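Local coordinates for protein elastase inhibitor AFUEI (Aspergillus fumigatus Af293, PDB 3W0D) that inhibits elastases, blocking the fungus's own elastase non-competitively with a nanomolar inhibition constant, and also acts on human leukocyte elastase, at residues A[33-38]-A[51-56]. Residues are numbered along the deposited sequence; the frame is centred on the assembly and turned at random.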
ATOM      1  N   PRO A  33     -10.984 -10.217  -0.175  1.00 25.46           N
ATOM      2  CA  PRO A  33     -10.459 -10.634   1.120  1.00 24.21           C
ATOM      3  C   PRO A  33      -9.862  -9.447   1.900  1.00 23.36           C
ATOM      4  O   PRO A  33      -9.590  -8.389   1.337  1.00 22.54           O
ATOM      5  CB  PRO A  33      -9.398 -11.622   0.693  1.00 23.12           C
ATOM      6  CG  PRO A  33      -8.828 -10.971  -0.443  1.00 25.49           C
ATOM      7  CD  PRO A  33      -9.991 -10.471  -1.240  1.00 24.41           C
ATOM      8  N   ILE A  34      -9.664  -9.626   3.200  1.00 23.30           N
ATOM      9  CA  ILE A  34      -9.047  -8.610   4.055  1.00 22.40           C
ATOM     10  C   ILE A  34      -7.741  -9.183   4.588  1.00 21.16           C
ATOM     11  O   ILE A  34      -7.704 -10.315   5.047  1.00 22.36           O
ATOM     12  CB  ILE A  34      -9.937  -8.268   5.318  1.00 21.53           C
ATOM     13  CG1 ILE A  34     -11.361  -7.922   4.929  1.00 22.65           C
ATOM     14  CG2 ILE A  34      -9.326  -7.121   6.119  1.00 21.89           C
ATOM     15  CD1 ILE A  34     -11.562  -6.687   4.144  1.00 21.99           C
ATOM     16  N   ARG A  35      -6.678  -8.394   4.486  1.00 19.93           N
ATOM     17  CA  ARG A  35      -5.358  -8.783   4.973  1.00 18.72           C
ATOM     18  C   ARG A  35      -4.829  -7.809   6.005  1.00 18.44           C
ATOM     19  O   ARG A  35      -4.645  -6.631   5.725  1.00 15.93           O
ATOM     20  CB  ARG A  35      -4.340  -8.896   3.834  1.00 19.89           C
ATOM     21  CG  ARG A  35      -2.972  -9.300   4.343  1.00 22.26           C
ATOM     22  CD  ARG A  35      -2.058  -9.788   3.225  1.00 23.45           C
ATOM     23  NE  ARG A  35      -1.924  -8.787   2.173  1.00 25.50           N
ATOM     24  CZ  ARG A  35      -1.132  -8.918   1.117  1.00 24.04           C
ATOM     25  NH1 ARG A  35      -0.399 -10.009   0.971  1.00 24.73           N
ATOM     26  NH2 ARG A  35      -1.073  -7.956   0.209  1.00 23.71           N
ATOM     27  N   VAL A  36      -4.615  -8.313   7.211  1.00 17.25           N
ATOM     28  CA  VAL A  36      -4.099  -7.494   8.287  1.00 17.58           C
ATOM     29  C   VAL A  36      -2.575  -7.683   8.290  1.00 18.28           C
ATOM     30  O   VAL A  36      -2.074  -8.797   8.461  1.00 16.89           O
ATOM     31  CB  VAL A  36      -4.699  -7.939   9.637  1.00 17.15           C
ATOM     32  CG1 VAL A  36      -4.306  -6.968  10.718  1.00 14.81           C
ATOM     33  CG2 VAL A  36      -6.224  -8.025   9.526  1.00 17.85           C
ATOM     34  N   LEU A  37      -1.844  -6.592   8.081  1.00 18.64           N
ATOM     35  CA  LEU A  37      -0.384  -6.635   8.042  1.00 21.27           C
ATOM     36  C   LEU A  37       0.232  -6.313   9.395  1.00 21.45           C
ATOM     37  O   LEU A  37      -0.128  -5.320  10.028  1.00 22.52           O
ATOM     38  CB  LEU A  37       0.141  -5.639   7.008  1.00 20.72           C
ATOM     39  CG  LEU A  37      -0.197  -5.961   5.553  1.00 21.75           C
ATOM     40  CD1 LEU A  37      -0.014  -4.735   4.661  1.00 20.94           C
ATOM     41  CD2 LEU A  37       0.694  -7.105   5.100  1.00 22.37           C
ATOM     42  N   HIS A  38       1.167  -7.147   9.830  1.00 21.94           N
ATOM     43  CA  HIS A  38       1.829  -6.931  11.108  1.00 21.12           C
ATOM     44  C   HIS A  38       3.333  -6.846  10.929  1.00 20.65           C
ATOM     45  O   HIS A  38       3.882  -7.365   9.962  1.00 19.57           O
ATOM     46  CB  HIS A  38       1.580  -8.089  12.076  1.00 22.65           C
ATOM     47  CG  HIS A  38       0.145  -8.456  12.248  1.00 22.80           C
ATOM     48  ND1 HIS A  38      -0.520  -9.295  11.378  1.00 24.18           N
ATOM     49  CD2 HIS A  38      -0.744  -8.135  13.217  1.00 24.39           C
ATOM     50  CE1 HIS A  38      -1.756  -9.476  11.808  1.00 25.19           C
ATOM     51  NE2 HIS A  38      -1.917  -8.784  12.922  1.00 25.21           N
ATOM     52  N   ARG A  51      -7.923  -6.411  -2.868  1.00 17.99           N
ATOM     53  CA  ARG A  51      -7.625  -6.822  -1.500  1.00 16.61           C
ATOM     54  C   ARG A  51      -7.341  -5.641  -0.591  1.00 17.52           C
ATOM     55  O   ARG A  51      -6.471  -4.820  -0.880  1.00 19.84           O
ATOM     56  CB  ARG A  51      -6.428  -7.776  -1.485  1.00 16.05           C
ATOM     57  CG  ARG A  51      -5.863  -8.061  -0.094  1.00 17.86           C
ATOM     58  CD  ARG A  51      -4.856  -9.194  -0.133  1.00 16.97           C
ATOM     59  NE  ARG A  51      -3.751  -8.872  -1.024  1.00 17.26           N
ATOM     60  CZ  ARG A  51      -2.870  -9.751  -1.487  1.00 18.92           C
ATOM     61  NH1 ARG A  51      -2.948 -11.034  -1.148  1.00 20.01           N
ATOM     62  NH2 ARG A  51      -1.909  -9.338  -2.302  1.00 18.26           N
ATOM     63  N   LEU A  52      -8.075  -5.559   0.512  1.00 16.88           N
ATOM     64  CA  LEU A  52      -7.882  -4.480   1.471  1.00 18.04           C
ATOM     65  C   LEU A  52      -6.849  -4.909   2.506  1.00 18.25           C
ATOM     66  O   LEU A  52      -6.960  -5.999   3.078  1.00 17.14           O
ATOM     67  CB  LEU A  52      -9.199  -4.144   2.183  1.00 17.95           C
ATOM     68  CG  LEU A  52      -9.163  -3.060   3.273  1.00 16.79           C
ATOM     69  CD1 LEU A  52      -9.172  -1.693   2.633  1.00 16.11           C
ATOM     70  CD2 LEU A  52     -10.370  -3.194   4.181  1.00 16.63           C
ATOM     71  N   ASN A  53      -5.849  -4.053   2.723  1.00 18.34           N
ATOM     72  CA  ASN A  53      -4.777  -4.296   3.694  1.00 17.74           C
ATOM     73  C   ASN A  53      -4.867  -3.288   4.822  1.00 17.11           C
ATOM     74  O   ASN A  53      -4.946  -2.078   4.584  1.00 16.27           O
ATOM     75  CB  ASN A  53      -3.398  -4.143   3.046  1.00 17.00           C
ATOM     76  CG  ASN A  53      -3.180  -5.107   1.925  1.00 17.41           C
ATOM     77  OD1 ASN A  53      -2.807  -6.260   2.145  1.00 18.63           O
ATOM     78  ND2 ASN A  53      -3.425  -4.650   0.704  1.00 15.52           N
ATOM     79  N   ILE A  54      -4.855  -3.786   6.050  1.00 16.56           N
ATOM     80  CA  ILE A  54      -4.908  -2.915   7.212  1.00 16.40           C
ATOM     81  C   ILE A  54      -3.560  -3.045   7.906  1.00 16.78           C
ATOM     82  O   ILE A  54      -3.223  -4.119   8.395  1.00 17.61           O
ATOM     83  CB  ILE A  54      -5.999  -3.349   8.219  1.00 17.01           C
ATOM     84  CG1 ILE A  54      -7.379  -3.421   7.548  1.00 16.69           C
ATOM     85  CG2 ILE A  54      -6.010  -2.382   9.384  1.00 15.21           C
ATOM     86  CD1 ILE A  54      -7.883  -2.103   7.018  1.00 18.81           C
ATOM     87  N   GLN A  55      -2.784  -1.968   7.929  1.00 16.88           N
ATOM     88  CA  GLN A  55      -1.481  -1.996   8.573  1.00 17.14           C
ATOM     89  C   GLN A  55      -1.674  -1.722  10.059  1.00 18.41           C
ATOM     90  O   GLN A  55      -2.258  -0.714  10.447  1.00 18.95           O
ATOM     91  CB  GLN A  55      -0.560  -0.942   7.957  1.00 18.09           C
ATOM     92  CG  GLN A  55       0.838  -0.887   8.570  1.00 17.36           C
ATOM     93  CD  GLN A  55       1.674  -2.118   8.294  1.00 18.05           C
ATOM     94  OE1 GLN A  55       2.051  -2.392   7.148  1.00 15.81           O
ATOM     95  NE2 GLN A  55       1.965  -2.882   9.351  1.00 18.65           N
ATOM     96  N   VAL A  56      -1.191  -2.641  10.887  1.00 19.09           N
ATOM     97  CA  VAL A  56      -1.305  -2.530  12.335  1.00 18.23           C
ATOM     98  C   VAL A  56       0.096  -2.461  12.940  1.00 19.25           C
ATOM     99  O   VAL A  56       1.026  -3.050  12.393  1.00 20.32           O
ATOM    100  CB  VAL A  56      -2.064  -3.762  12.867  1.00 17.92           C
ATOM    101  CG1 VAL A  56      -1.268  -4.462  13.936  1.00 17.47           C
ATOM    102  CG2 VAL A  56      -3.423  -3.344  13.372  1.00 17.36           C
TER
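Arg-35 and Leu-37 of strand 34-37 each donate and accept a backbone hydrogen bond to strand 52-56, which runs parallel to it at 21°, in the order Leu-52 O, Ile-54 N, Ile-54 O and Val-56 N; a weak fifth bond joins Leu-52 N to Pro-33 O. Proline is compatible with this end position, because it has no N-H to donate but its carbonyl can still accept. Arg-35 runs alongside Asn-53: with CG anti to the backbone N (chi1 -180°) and a bend at chi3, its NE meets Asn-53 OD1 at 2.7 Å, nearly in the guanidinium plane. NH2 adds a weak bond to the same oxygen. The amide of buried Asn-53 bridges Arg-35 and the C-terminal end of the chain, ND2 bonding to His-66 O and the Ala-68 carboxylate. The guanidinium of Arg-51 lies flat on that of Arg-35, centres 3.2 Å apart; the same carboxylate, salt-bridged to Arg-51 and in a long, weak ion pair with Arg-35 NH2, probably balances both charges. Further along this face, Leu-37 CD1 packs 3.8 Å from Asn-53 CB. On the other face, Ile-34 CD1 touches Leu-52 CD2 at 3.7 Å, and Leu-52 and Ile-54 supply the branched apolar bulk that meets helix 2-15. With antiparallel strand 62-67 beyond 52-56, this parallel pair completes the mixed sheet packed against a helix, consistent with the I78 family's place in the CI-2 clan.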